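Local atomic coordinates of secreted protein (Streptomyces lividans TK24, PDB entry 5LXZ), a protein that probably works as a mononuclear copper-radical oxidase of the galactose oxidase-like AA5 family. Residues H30-R35 against P543-H548; Q409-P414 against S462-L467; K38-A43 against T59-P64; Q26-A31 against M473-D478; H83-N88 against S581-M586. The protein carries 1 engineered substitution. One frame throughout, in Å; residues are numbered along the deposited sequence.

Overall arrangement
All five contacts lie in or against a beta-propeller with a galactose oxidase-like copper site in its middle. Contact 1 adds strand 545-547 of the C-terminal domain to the inner edge of the blade whose strands contact 3 joins, and carries His548 to the copper. Contact 4 packs the start of that blade on the blade holding 472-476, and contact 2 joins this neighbour to the blade of 409-412. Contact 5 ties the C-terminal domain to a further blade. Centres of contacts 1 and 2, like those of 1 and 3, are about 9 Å apart; those of 4 and 5 about 21 Å. His30 ND1 and His83 NE2, 2.9 Å apart, link contacts 1 and 4 to contact 5.

Contact 1: residues H30-R35 against P543-H548; sequences HAALLR and PSASTH. With CU (copper (II) ion), chain B.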
# COMPACT_ATOMS: atom_id res chain seq x y z
N HIS A 30 4.89 2.49 -7.55
CA HIS A 30 3.49 2.19 -7.65
C HIS A 30 3.26 1.62 -9.02
O HIS A 30 3.83 2.12 -10.01
CB HIS A 30 2.67 3.49 -7.60
CG HIS A 30 2.95 4.36 -6.42
ND1 HIS A 30 2.07 4.51 -5.37
CD2 HIS A 30 4.02 5.12 -6.12
CE1 HIS A 30 2.58 5.34 -4.48
NE2 HIS A 30 3.78 5.70 -4.89
N ALA A 31 2.35 0.67 -9.14
CA ALA A 31 1.89 0.27 -10.44
C ALA A 31 0.43 -0.08 -10.41
O ALA A 31 -0.10 -0.51 -9.37
CB ALA A 31 2.71 -0.88 -10.98
N ALA A 32 -0.22 0.11 -11.54
CA ALA A 32 -1.62 -0.23 -11.67
C ALA A 32 -1.89 -0.77 -13.06
O ALA A 32 -1.46 -0.18 -14.04
CB ALA A 32 -2.49 0.99 -11.42
N LEU A 33 -2.62 -1.87 -13.15
CA LEU A 33 -3.11 -2.34 -14.41
C LEU A 33 -4.30 -1.52 -14.82
O LEU A 33 -5.19 -1.33 -14.03
CB LEU A 33 -3.46 -3.82 -14.36
CG LEU A 33 -4.12 -4.36 -15.62
CD1 LEU A 33 -3.15 -4.32 -16.79
CD2 LEU A 33 -4.62 -5.78 -15.40
N LEU A 34 -4.27 -0.97 -16.04
CA LEU A 34 -5.34 -0.14 -16.56
C LEU A 34 -6.24 -0.95 -17.48
O LEU A 34 -5.85 -2.00 -18.01
CB LEU A 34 -4.73 0.99 -17.38
CG LEU A 34 -3.64 1.80 -16.66
CD1 LEU A 34 -3.02 2.75 -17.68
CD2 LEU A 34 -4.20 2.53 -15.46
N ARG A 35 -7.46 -0.47 -17.63
CA ARG A 35 -8.47 -1.19 -18.40
C ARG A 35 -8.15 -1.32 -19.87
O ARG A 35 -8.78 -2.09 -20.57
CB ARG A 35 -9.84 -0.58 -18.16
CG ARG A 35 -10.04 0.85 -18.63
CD ARG A 35 -10.64 0.90 -20.00
NE ARG A 35 -11.23 2.22 -20.25
CZ ARG A 35 -11.81 2.55 -21.39
NH1 ARG A 35 -11.87 1.69 -22.39
NH2 ARG A 35 -12.39 3.73 -21.51
N PRO A 543 -8.47 -5.08 -11.42
CA PRO A 543 -7.05 -4.86 -11.61
C PRO A 543 -6.41 -4.28 -10.38
O PRO A 543 -7.04 -3.52 -9.65
CB PRO A 543 -6.98 -3.85 -12.75
CG PRO A 543 -8.32 -3.44 -13.00
CD PRO A 543 -9.28 -4.39 -12.43
N SER A 544 -5.16 -4.64 -10.15
CA SER A 544 -4.43 -4.18 -8.99
C SER A 544 -3.99 -2.75 -9.17
O SER A 544 -3.64 -2.32 -10.27
CB SER A 544 -3.18 -5.03 -8.78
OG SER A 544 -3.52 -6.22 -8.10
N ALA A 545 -3.88 -2.07 -8.04
CA ALA A 545 -3.10 -0.85 -7.90
C ALA A 545 -2.27 -1.09 -6.64
O ALA A 545 -2.81 -1.13 -5.53
CB ALA A 545 -3.99 0.37 -7.77
N SER A 546 -0.98 -1.29 -6.80
CA SER A 546 -0.15 -1.80 -5.76
C SER A 546 0.94 -0.80 -5.40
O SER A 546 1.67 -0.33 -6.27
CB SER A 546 0.48 -3.10 -6.25
OG SER A 546 1.32 -3.71 -5.26
N THR A 547 1.11 -0.57 -4.10
CA THR A 547 2.25 0.19 -3.58
C THR A 547 2.39 -0.09 -2.10
O THR A 547 1.42 -0.38 -1.43
CB THR A 547 2.08 1.73 -3.75
OG1 THR A 547 3.34 2.38 -3.54
CG2 THR A 547 1.04 2.37 -2.79
N HIS A 548 3.63 -0.07 -1.62
CA HIS A 548 3.92 -0.23 -0.21
C HIS A 548 3.15 -1.36 0.41
O HIS A 548 2.59 -1.22 1.49
CB HIS A 548 3.66 1.09 0.55
CG HIS A 548 4.57 2.22 0.18
ND1 HIS A 548 4.49 2.89 -1.00
CD2 HIS A 548 5.52 2.86 0.90
CE1 HIS A 548 5.31 3.91 -1.00
NE2 HIS A 548 5.98 3.88 0.14
CU CU B . 7.78 4.80 0.60
O HOH W 1 -5.95 -0.31 -11.02
O HOH W 2 9.18 6.36 1.20
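His30 holds CG beside its backbone N (chi1 -54°), while Thr547 turns OG1 anti to its own N (chi1 -165°) and leaves CG2 in the crowded position. The two side chains therefore run alongside each other in the same direction, with Thr547 OG1 lying 3.1 Å above the plane of the His30 ring, near its rim. OG1 also accepts the ND1 hydrogen of His548, almost in that ring's plane, at 2.8 Å, and is hydrogen-bonded to Ile29 O. This second-shell bond, together with the copper, would hold the rotation of the His548 ring, whose NE2 binds copper at 2.1 Å alongside His461, Tyr248 and a water. His30 ND1 has its firm partner in His83. An alanine at His30 would probably leave Thr547 without the ring beside it and, with the His83 bond gone, loosen the setting of His548. The backbones pair through Ala31 N to Ser546 O at 3.1 Å and Ser546 N to Ala31 O at 2.8 Å, the latter nearly along the C=O axis. Leu33 N adds a more bent bond to Ser544 O, and the Leu33 and Pro543 side chains cross at about a right angle, CB to CB at 3.9 Å. An antiparallel strand from the C-terminal domain thus extends the inner edge of a propeller blade and delivers a copper-binding histidine, as in galactose oxidase.

Contact 2: residues Q409-P414 against S462-L467; sequences QASILP and SGSILL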
# COMPACT_ATOMS: atom_id res chain seq x y z
N GLN A 409 5.05 -9.67 -1.52
CA GLN A 409 4.10 -9.40 -2.60
C GLN A 409 3.01 -10.45 -2.57
O GLN A 409 3.26 -11.61 -2.22
CB GLN A 409 4.80 -9.40 -3.95
CG GLN A 409 5.81 -8.28 -4.15
CD GLN A 409 7.25 -8.65 -3.78
OE1 GLN A 409 7.87 -9.47 -4.46
NE2 GLN A 409 7.78 -8.06 -2.72
N ALA A 410 1.76 -10.09 -2.91
CA ALA A 410 0.65 -10.99 -2.87
C ALA A 410 -0.38 -10.63 -3.90
O ALA A 410 -0.93 -9.52 -3.85
CB ALA A 410 0.05 -11.10 -1.49
N SER A 411 -0.58 -11.51 -4.88
CA SER A 411 -1.48 -11.24 -6.00
C SER A 411 -2.44 -12.40 -6.17
O SER A 411 -2.01 -13.55 -6.21
CB SER A 411 -0.67 -11.06 -7.29
OG SER A 411 -0.16 -9.72 -7.42
N ILE A 412 -3.72 -12.11 -6.28
CA ILE A 412 -4.74 -13.11 -6.58
C ILE A 412 -4.61 -13.57 -8.03
O ILE A 412 -4.40 -12.75 -8.94
CB ILE A 412 -6.14 -12.51 -6.40
CG1 ILE A 412 -6.35 -12.07 -4.94
CG2 ILE A 412 -7.20 -13.50 -6.82
CD1 ILE A 412 -7.60 -11.22 -4.80
N LEU A 413 -4.65 -14.88 -8.26
CA LEU A 413 -4.64 -15.45 -9.61
C LEU A 413 -6.02 -15.96 -10.00
O LEU A 413 -6.85 -16.24 -9.13
CB LEU A 413 -3.66 -16.64 -9.66
CG LEU A 413 -2.18 -16.28 -9.94
CD1 LEU A 413 -1.61 -15.16 -9.14
CD2 LEU A 413 -1.31 -17.53 -9.84
N PRO A 414 -6.25 -16.14 -11.31
CA PRO A 414 -7.58 -16.52 -11.78
C PRO A 414 -8.08 -17.92 -11.48
O PRO A 414 -9.27 -18.20 -11.69
CB PRO A 414 -7.51 -16.25 -13.28
CG PRO A 414 -6.11 -16.29 -13.61
CD PRO A 414 -5.36 -15.78 -12.41
N SER A 462 8.24 -2.27 -3.41
CA SER A 462 8.02 -3.29 -4.43
C SER A 462 6.55 -3.49 -4.65
O SER A 462 5.68 -2.83 -4.00
CB SER A 462 8.65 -4.62 -4.01
OG SER A 462 10.01 -4.47 -3.69
N GLY A 463 6.21 -4.38 -5.60
CA GLY A 463 4.84 -4.77 -5.75
C GLY A 463 4.66 -5.77 -6.86
O GLY A 463 5.64 -6.17 -7.48
N SER A 464 3.41 -6.15 -7.10
CA SER A 464 3.09 -7.15 -8.11
C SER A 464 1.73 -6.89 -8.69
O SER A 464 0.82 -6.39 -7.99
CB SER A 464 3.21 -8.57 -7.58
OG SER A 464 2.26 -8.85 -6.58
N ILE A 465 1.59 -7.21 -9.97
CA ILE A 465 0.38 -6.95 -10.74
C ILE A 465 0.05 -8.17 -11.61
O ILE A 465 0.88 -8.57 -12.45
CB ILE A 465 0.64 -5.76 -11.73
CG1 ILE A 465 1.16 -4.52 -10.98
CG2 ILE A 465 -0.57 -5.46 -12.60
CD1 ILE A 465 0.10 -3.88 -10.15
N LEU A 466 -1.17 -8.68 -11.47
CA LEU A 466 -1.69 -9.69 -12.41
C LEU A 466 -2.01 -9.04 -13.75
O LEU A 466 -2.64 -7.99 -13.80
CB LEU A 466 -2.96 -10.31 -11.86
CG LEU A 466 -3.73 -11.30 -12.74
CD1 LEU A 466 -2.91 -12.55 -13.03
CD2 LEU A 466 -5.10 -11.65 -12.15
N LEU A 467 -1.57 -9.67 -14.83
CA LEU A 467 -1.79 -9.17 -16.17
C LEU A 467 -2.93 -9.94 -16.84
O LEU A 467 -3.23 -11.07 -16.47
CB LEU A 467 -0.50 -9.32 -16.98
CG LEU A 467 0.74 -8.66 -16.40
CD1 LEU A 467 1.99 -8.99 -17.19
CD2 LEU A 467 0.60 -7.17 -16.32
O HOH W 3 1.71 -7.43 -4.25
O HOH W 4 -2.23 -8.46 -8.77
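Ser411 and Ser464 meet tip to tip, OG to OG at 2.7 Å, in a hydrogen bond whose direction is open. Ser411 carries OG beside its backbone N, anti to the carbonyl carbon, whereas Ser464 puts OG in the crowded position between N and carbonyl carbon (chi1 65°), and so the hydroxyls face each other across the gap. Two waters flank the pair: one joins Ser464 OG to Ala410 N, which donates at 3.0 Å, and the other joins Ser411 OG to Leu466 N, which donates at 2.9 Å. Strands 409-412 and 462-466 run nearly parallel, 12° apart, with axes 6.2 Å apart at their closest; they are the inner strands of adjacent propeller blades, touching through side chains and water. Gln409 holds CG beside its backbone N (chi1 -66°), which lays CG on the Gly463 backbone, 3.9 Å from its C atom; the bend at chi2 then turns the amide, and OE1 goes to Arg458 NE. Leu466 has CG anti to its N, so that CD2 comes up to Ile412 O at 3.5 Å while CD1 crosses obliquely to Pro414 CD at 4.1 Å. An alanine at Leu466 would be likely to loosen the junction at this end, losing both methyl contacts as well as packing on Met585 and Phe587. Gln554 of the C-terminal domain bonds to Ile412 N and Ala410 O.

Contact 3: residues K38-A43 against T59-P64; sequences KVLMVA and TRIWDP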
# COMPACT_ATOMS: atom_id res chain seq x y z
N LYS A 38 -2.77 -1.99 -20.40
CA LYS A 38 -1.44 -1.47 -20.16
C LYS A 38 -1.24 -1.23 -18.68
O LYS A 38 -2.22 -1.12 -17.92
CB LYS A 38 -1.25 -0.21 -20.96
CG LYS A 38 -1.43 -0.52 -22.46
CD LYS A 38 -1.13 0.68 -23.27
CE LYS A 38 -1.56 0.51 -24.72
NZ LYS A 38 -1.20 1.78 -25.42
N VAL A 39 0.01 -1.14 -18.27
CA VAL A 39 0.36 -0.94 -16.86
C VAL A 39 0.94 0.43 -16.67
O VAL A 39 1.91 0.80 -17.34
CB VAL A 39 1.35 -2.00 -16.39
CG1 VAL A 39 1.71 -1.81 -14.93
CG2 VAL A 39 0.80 -3.41 -16.63
N LEU A 40 0.35 1.17 -15.74
CA LEU A 40 0.87 2.46 -15.30
C LEU A 40 1.92 2.19 -14.24
O LEU A 40 1.66 1.47 -13.27
CB LEU A 40 -0.25 3.30 -14.72
CG LEU A 40 0.17 4.67 -14.21
CD1 LEU A 40 0.51 5.56 -15.38
CD2 LEU A 40 -0.91 5.25 -13.29
N MET A 41 3.12 2.72 -14.42
CA MET A 41 4.23 2.53 -13.49
C MET A 41 4.68 3.90 -13.02
O MET A 41 5.18 4.72 -13.82
CB MET A 41 5.36 1.79 -14.21
CG MET A 41 4.90 0.44 -14.74
SD MET A 41 6.10 -0.39 -15.79
CE MET A 41 7.20 -0.94 -14.49
N VAL A 42 4.54 4.17 -11.73
CA VAL A 42 4.77 5.50 -11.20
C VAL A 42 5.99 5.49 -10.29
O VAL A 42 6.08 4.71 -9.35
CB VAL A 42 3.56 6.06 -10.44
CG1 VAL A 42 3.81 7.49 -10.03
CG2 VAL A 42 2.29 5.95 -11.26
N ALA A 43 6.94 6.35 -10.64
CA ALA A 43 8.08 6.58 -9.82
C ALA A 43 7.98 7.87 -9.04
O ALA A 43 8.48 7.95 -7.94
CB ALA A 43 9.33 6.61 -10.70
N THR A 59 6.85 8.73 -14.78
CA THR A 59 5.83 7.72 -14.97
C THR A 59 6.09 7.03 -16.29
O THR A 59 6.56 7.67 -17.25
CB THR A 59 4.43 8.38 -15.01
OG1 THR A 59 4.19 9.01 -13.76
CG2 THR A 59 3.31 7.37 -15.30
N ARG A 60 5.78 5.73 -16.34
CA ARG A 60 5.73 4.98 -17.58
C ARG A 60 4.41 4.32 -17.82
O ARG A 60 3.69 4.00 -16.88
CB ARG A 60 6.82 3.91 -17.62
CG ARG A 60 8.22 4.38 -17.27
CD ARG A 60 8.81 5.28 -18.34
NE ARG A 60 10.12 5.74 -17.87
CZ ARG A 60 10.42 6.94 -17.37
NH1 ARG A 60 9.55 7.93 -17.30
NH2 ARG A 60 11.66 7.18 -16.95
N ILE A 61 4.08 4.08 -19.08
CA ILE A 61 3.04 3.14 -19.49
C ILE A 61 3.70 2.03 -20.26
O ILE A 61 4.44 2.28 -21.24
CB ILE A 61 2.00 3.81 -20.37
CG1 ILE A 61 1.20 4.76 -19.52
CG2 ILE A 61 1.10 2.75 -21.06
CD1 ILE A 61 0.21 5.54 -20.32
N TRP A 62 3.47 0.79 -19.81
CA TRP A 62 4.07 -0.38 -20.39
C TRP A 62 2.97 -1.22 -20.99
O TRP A 62 1.95 -1.49 -20.34
CB TRP A 62 4.80 -1.15 -19.31
CG TRP A 62 5.30 -2.51 -19.71
CD1 TRP A 62 6.12 -2.82 -20.76
CD2 TRP A 62 5.02 -3.74 -19.05
NE1 TRP A 62 6.36 -4.18 -20.80
CE2 TRP A 62 5.71 -4.77 -19.75
CE3 TRP A 62 4.23 -4.09 -17.94
CZ2 TRP A 62 5.63 -6.12 -19.38
CZ3 TRP A 62 4.15 -5.43 -17.57
CH2 TRP A 62 4.85 -6.42 -18.27
N ASP A 63 3.14 -1.61 -22.26
CA ASP A 63 2.20 -2.49 -22.93
C ASP A 63 2.79 -3.88 -22.85
O ASP A 63 3.79 -4.17 -23.52
CB ASP A 63 2.01 -2.03 -24.37
CG ASP A 63 1.06 -2.89 -25.15
OD1 ASP A 63 0.85 -4.04 -24.80
OD2 ASP A 63 0.53 -2.38 -26.16
N PRO A 64 2.21 -4.76 -22.02
CA PRO A 64 2.79 -6.08 -21.89
C PRO A 64 2.65 -6.95 -23.13
O PRO A 64 3.43 -7.89 -23.25
CB PRO A 64 2.07 -6.69 -20.69
CG PRO A 64 0.91 -5.85 -20.43
CD PRO A 64 1.10 -4.52 -21.07
O HOH W 5 1.26 -0.05 -26.98
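Two neighbouring antiparallel strands of a propeller blade, 39-43 and 59-62, meet here in regular register. Val39 N bonds to Trp62 O and Trp62 N to Val39 O, each at 2.9 Å. Met41 N to Arg60 O and Arg60 N to Met41 O follow, each at 2.8 Å. All four lie in the acceptor's carbonyl plane and are nearly straight at hydrogen. The Val39, Met41 and Trp62 side chains share one face. Trp62 sets CG anti to its N (chi1 171°), which brings its six-membered ring alongside Val39, CE3 to CG2 at 3.7 Å. Met41 SD makes an oblique Met-aromatic contact, 5.3 Å from the centroid of the Trp62 five-membered ring, and also touches Trp62 CB. This face of the blade looks to the adjacent blade, where Ile496 meets Met41 and Ile498 meets Trp62. Leu40, Ile61 and Thr59 occupy the reverse face, with Phe229 of another blade against Leu40 and Ile61. Packing is tight there: Leu40 CD1 presses on Thr59 CG2 at 3.3 Å, while Thr59 OG1 is held by Thr74 and Tyr236. Beyond the pairing, the extended Lys38 chain lies across Ile61, CD to CG2 at 3.8 Å. Its ammonium forms a salt bridge with Glu234. Asp63 OD2 lies farther from it, 4.6 Å from NZ, and takes a 2.6 Å hydrogen bond from a water that NZ reaches only weakly.

Contact 4: residues Q26-A31 against M473-D478; sequences QNTIHA and MFFGSD
Gln26 NE2 is gripped by two acceptors: Thr28 OG1 at 3.0 Å, in the amide plane and almost straight (175°), and Met41 O on the next strand. With OG1 held, Thr28 directs CG2 anti to its backbone N and brings it to Phe475 CD1 at 3.7 Å, the two side chains crossing at about a right angle. Phe475 carries its ring in the crowded position (chi1 64°), standing up between the bend at 28-29 and Ala31. Thr28 O, buried here without any partner in the model, meets the ring edge at CD1, 3.4 Å off, and Ile29 O lies at the same edge, 3.6 Å from CE1. Ala31 CB packs on Phe475 CE2 at 3.5 Å. Gly476, at positive phi, passes close by Thr28 O, where a side chain would be crowded. Ile29 and His30 both face Val42, which makes a classic beta bulge at the start of the blade's inner strand, with Phe475 of the adjacent propeller blade packed against it.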
# COMPACT_ATOMS: atom_id res chain seq x y z
N GLN A 26 13.35 3.68 -14.42
CA GLN A 26 12.98 4.55 -13.33
C GLN A 26 12.86 3.69 -12.11
O GLN A 26 12.97 2.46 -12.18
CB GLN A 26 11.64 5.26 -13.61
CG GLN A 26 10.52 4.26 -13.74
CD GLN A 26 9.15 4.88 -13.91
OE1 GLN A 26 9.00 6.01 -14.41
NE2 GLN A 26 8.12 4.14 -13.51
N ASN A 27 12.62 4.34 -10.99
CA ASN A 27 12.40 3.65 -9.72
C ASN A 27 10.89 3.48 -9.50
O ASN A 27 10.29 4.28 -8.81
CB ASN A 27 13.00 4.40 -8.56
CG ASN A 27 14.52 4.57 -8.67
OD1 ASN A 27 15.17 3.98 -9.53
ND2 ASN A 27 15.06 5.34 -7.76
N THR A 28 10.31 2.45 -10.11
CA THR A 28 8.87 2.25 -9.98
C THR A 28 8.51 1.88 -8.55
O THR A 28 8.96 0.86 -8.02
CB THR A 28 8.37 1.15 -10.93
OG1 THR A 28 8.75 1.48 -12.27
CG2 THR A 28 6.85 1.01 -10.84
N ILE A 29 7.63 2.65 -7.96
CA ILE A 29 7.16 2.45 -6.58
C ILE A 29 5.65 2.15 -6.52
O ILE A 29 5.19 1.55 -5.55
CB ILE A 29 7.54 3.64 -5.69
CG1 ILE A 29 9.09 3.71 -5.62
CG2 ILE A 29 6.96 3.55 -4.29
CD1 ILE A 29 9.60 5.00 -5.04
N HIS A 30 4.89 2.49 -7.55
CA HIS A 30 3.49 2.19 -7.65
C HIS A 30 3.26 1.62 -9.02
O HIS A 30 3.83 2.12 -10.01
CB HIS A 30 2.67 3.49 -7.60
CG HIS A 30 2.95 4.36 -6.42
ND1 HIS A 30 2.07 4.51 -5.37
CD2 HIS A 30 4.02 5.12 -6.12
CE1 HIS A 30 2.58 5.34 -4.48
NE2 HIS A 30 3.78 5.70 -4.89
N ALA A 31 2.35 0.67 -9.14
CA ALA A 31 1.89 0.27 -10.44
C ALA A 31 0.43 -0.08 -10.41
O ALA A 31 -0.10 -0.51 -9.37
CB ALA A 31 2.71 -0.88 -10.98
N MET A 473 3.50 -9.31 -13.24
CA MET A 473 4.66 -8.43 -13.28
C MET A 473 5.02 -8.05 -11.86
O MET A 473 4.14 -7.71 -11.06
CB MET A 473 4.37 -7.19 -14.11
CG MET A 473 5.55 -6.28 -14.29
SD MET A 473 5.80 -5.07 -12.99
CE MET A 473 4.49 -3.93 -13.42
N PHE A 474 6.32 -8.07 -11.58
CA PHE A 474 6.88 -7.69 -10.30
C PHE A 474 7.83 -6.54 -10.50
O PHE A 474 8.59 -6.48 -11.47
CB PHE A 474 7.62 -8.87 -9.68
CG PHE A 474 6.70 -9.88 -9.05
CD1 PHE A 474 5.91 -10.73 -9.84
CD2 PHE A 474 6.61 -10.01 -7.66
CE1 PHE A 474 5.03 -11.67 -9.27
CE2 PHE A 474 5.77 -10.96 -7.11
CZ PHE A 474 4.96 -11.76 -7.88
N PHE A 475 7.79 -5.55 -9.59
CA PHE A 475 8.59 -4.35 -9.73
C PHE A 475 9.16 -3.88 -8.41
O PHE A 475 8.70 -4.28 -7.34
CB PHE A 475 7.74 -3.20 -10.32
CG PHE A 475 6.63 -2.77 -9.43
CD1 PHE A 475 6.83 -1.77 -8.47
CD2 PHE A 475 5.37 -3.34 -9.52
CE1 PHE A 475 5.80 -1.37 -7.62
CE2 PHE A 475 4.35 -2.93 -8.67
CZ PHE A 475 4.58 -1.95 -7.72
N GLY A 476 10.12 -2.98 -8.49
CA GLY A 476 10.61 -2.25 -7.37
C GLY A 476 11.67 -2.94 -6.57
O GLY A 476 12.26 -3.92 -7.04
N SER A 477 11.93 -2.36 -5.40
CA SER A 477 12.77 -2.81 -4.28
C SER A 477 13.84 -1.81 -3.96
O SER A 477 14.70 -1.50 -4.80
CB SER A 477 13.43 -4.17 -4.48
OG SER A 477 13.87 -4.59 -3.19
N ASP A 478 13.82 -1.34 -2.73
CA ASP A 478 14.61 -0.20 -2.31
C ASP A 478 15.39 -0.52 -1.06
O ASP A 478 15.11 -0.03 0.03
CB ASP A 478 13.62 0.96 -2.10
CG ASP A 478 14.24 2.33 -2.11
OD1 ASP A 478 15.49 2.48 -2.20
OD2 ASP A 478 13.45 3.31 -2.10

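Contact 5: residues H83-N88 against S581-M586; sequences HTQLAN and SGWYMM. With EDO (1,2-ethanediol), chain P.
Hydrogen bonds carry most of this contact. Gln85, extended with CG anti to its N, offers its amide as a two-pronged clamp to the Trp583 backbone: OE1 accepts from Trp583 N at 2.8 Å on a lone pair, and NE2 donates to Trp583 O at 3.2 Å, in the amide plane. Both are nearly straight, 170° and 174° at hydrogen, so both ends of the amide are tied and its rotation about chi3 is fixed. A water in the plane of the indole joins Trp583 NE1, which donates at 3.1 Å, to Asn88 O. Gly582 CA makes a CA-H...O contact with Ala87 O at 3.4 Å; the backbone angles of Gly582 suit glycine, and a side chain there would crowd Gln85 OE1. Carbon contact is slight: Ala87 CB, which is exposed, lies 3.7 Å from Ser581 CB. At the other end, a 1,2-ethanediol, probably from the crystallisation liquor, takes the His83 N-H on O2 at 3.2 Å and lays O1 over the His83 ring. The end of propeller strand 81-85, itself paired with 91-102, is thereby fastened to the start of strand 582-590, which lies between 599-603 and 535-541 in the C-terminal domain.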
# COMPACT_ATOMS: atom_id res chain seq x y z
N HIS A 83 -4.13 5.60 -4.22
CA HIS A 83 -4.72 5.47 -5.54
C HIS A 83 -5.69 4.33 -5.60
O HIS A 83 -5.44 3.26 -5.00
CB HIS A 83 -3.70 5.33 -6.64
CG HIS A 83 -2.56 4.47 -6.28
ND1 HIS A 83 -2.70 3.19 -5.81
CD2 HIS A 83 -1.24 4.74 -6.26
CE1 HIS A 83 -1.50 2.68 -5.58
NE2 HIS A 83 -0.61 3.60 -5.83
N THR A 84 -6.79 4.52 -6.33
CA THR A 84 -7.73 3.45 -6.57
C THR A 84 -8.48 3.75 -7.88
O THR A 84 -8.56 4.89 -8.33
CB THR A 84 -8.64 3.22 -5.36
OG1 THR A 84 -9.20 1.89 -5.40
CG2 THR A 84 -9.71 4.27 -5.28
N GLN A 85 -8.98 2.70 -8.51
CA GLN A 85 -9.78 2.83 -9.72
C GLN A 85 -11.15 3.39 -9.45
O GLN A 85 -11.86 2.93 -8.57
CB GLN A 85 -9.94 1.45 -10.37
CG GLN A 85 -10.54 1.57 -11.78
CD GLN A 85 -11.19 0.33 -12.37
OE1 GLN A 85 -12.01 0.45 -13.31
NE2 GLN A 85 -10.80 -0.84 -11.93
N LEU A 86 -11.52 4.39 -10.22
CA LEU A 86 -12.87 4.95 -10.21
C LEU A 86 -13.78 4.13 -11.12
O LEU A 86 -13.35 3.30 -11.90
CB LEU A 86 -12.81 6.38 -10.71
CG LEU A 86 -11.97 7.31 -9.85
CD1 LEU A 86 -12.01 8.68 -10.49
CD2 LEU A 86 -12.41 7.37 -8.40
N ALA A 87 -15.07 4.37 -10.98
CA ALA A 87 -16.06 3.63 -11.80
C ALA A 87 -15.86 3.77 -13.29
O ALA A 87 -16.16 2.84 -14.07
CB ALA A 87 -17.48 4.05 -11.43
N ASN A 88 -15.32 4.91 -13.75
CA ASN A 88 -15.03 5.03 -15.16
C ASN A 88 -13.70 4.49 -15.65
O ASN A 88 -13.34 4.65 -16.82
CB ASN A 88 -15.19 6.47 -15.59
CG ASN A 88 -14.10 7.37 -15.04
OD1 ASN A 88 -13.21 6.96 -14.29
ND2 ASN A 88 -14.20 8.64 -15.41
N SER A 581 -18.37 -0.72 -8.91
CA SER A 581 -18.41 -0.28 -10.29
C SER A 581 -16.99 -0.00 -10.79
O SER A 581 -16.10 0.44 -10.06
CB SER A 581 -19.21 0.97 -10.37
OG SER A 581 -20.52 0.73 -9.95
N GLY A 582 -16.77 -0.30 -12.05
CA GLY A 582 -15.47 -0.19 -12.65
C GLY A 582 -15.19 -1.32 -13.59
O GLY A 582 -16.08 -2.09 -13.95
N TRP A 583 -13.95 -1.38 -14.02
CA TRP A 583 -13.52 -2.35 -15.01
C TRP A 583 -12.85 -3.53 -14.33
O TRP A 583 -12.10 -3.37 -13.37
CB TRP A 583 -12.55 -1.70 -15.97
CG TRP A 583 -13.17 -0.77 -16.93
CD1 TRP A 583 -13.54 0.54 -16.71
CD2 TRP A 583 -13.54 -1.07 -18.27
NE1 TRP A 583 -14.04 1.07 -17.86
CE2 TRP A 583 -14.07 0.11 -18.83
CE3 TRP A 583 -13.43 -2.21 -19.06
CZ2 TRP A 583 -14.49 0.18 -20.15
CZ3 TRP A 583 -13.87 -2.15 -20.35
CH2 TRP A 583 -14.38 -0.96 -20.89
N TYR A 584 -13.05 -4.71 -14.90
CA TYR A 584 -12.59 -5.96 -14.41
C TYR A 584 -12.03 -6.79 -15.55
O TYR A 584 -12.51 -6.72 -16.68
CB TYR A 584 -13.72 -6.76 -13.82
CG TYR A 584 -14.29 -6.23 -12.52
CD1 TYR A 584 -15.22 -5.19 -12.54
CD2 TYR A 584 -13.91 -6.75 -11.30
CE1 TYR A 584 -15.73 -4.69 -11.37
CE2 TYR A 584 -14.44 -6.26 -10.12
CZ TYR A 584 -15.32 -5.22 -10.14
OH TYR A 584 -15.86 -4.75 -8.96
N MET A 585 -11.05 -7.63 -15.21
CA MET A 585 -10.65 -8.76 -16.05
C MET A 585 -11.56 -9.92 -15.83
O MET A 585 -11.75 -10.35 -14.70
CB MET A 585 -9.24 -9.18 -15.73
CG MET A 585 -8.17 -8.21 -16.18
SD MET A 585 -6.51 -8.72 -15.69
CE MET A 585 -6.51 -8.43 -13.92
N MET A 586 -12.13 -10.51 -16.90
CA MET A 586 -12.88 -11.73 -16.76
C MET A 586 -12.05 -12.88 -17.30
O MET A 586 -11.69 -12.90 -18.48
CB MET A 586 -14.23 -11.68 -17.46
CG MET A 586 -15.12 -12.83 -17.00
SD MET A 586 -16.64 -12.93 -17.94
CE MET A 586 -16.07 -13.67 -19.47
C1 EDO P . -2.75 2.90 -1.33
O1 EDO P . -2.51 3.31 -2.69
C2 EDO P . -4.18 2.54 -1.17
O2 EDO P . -4.87 3.60 -1.85
O HOH W 6 -15.45 3.63 -18.76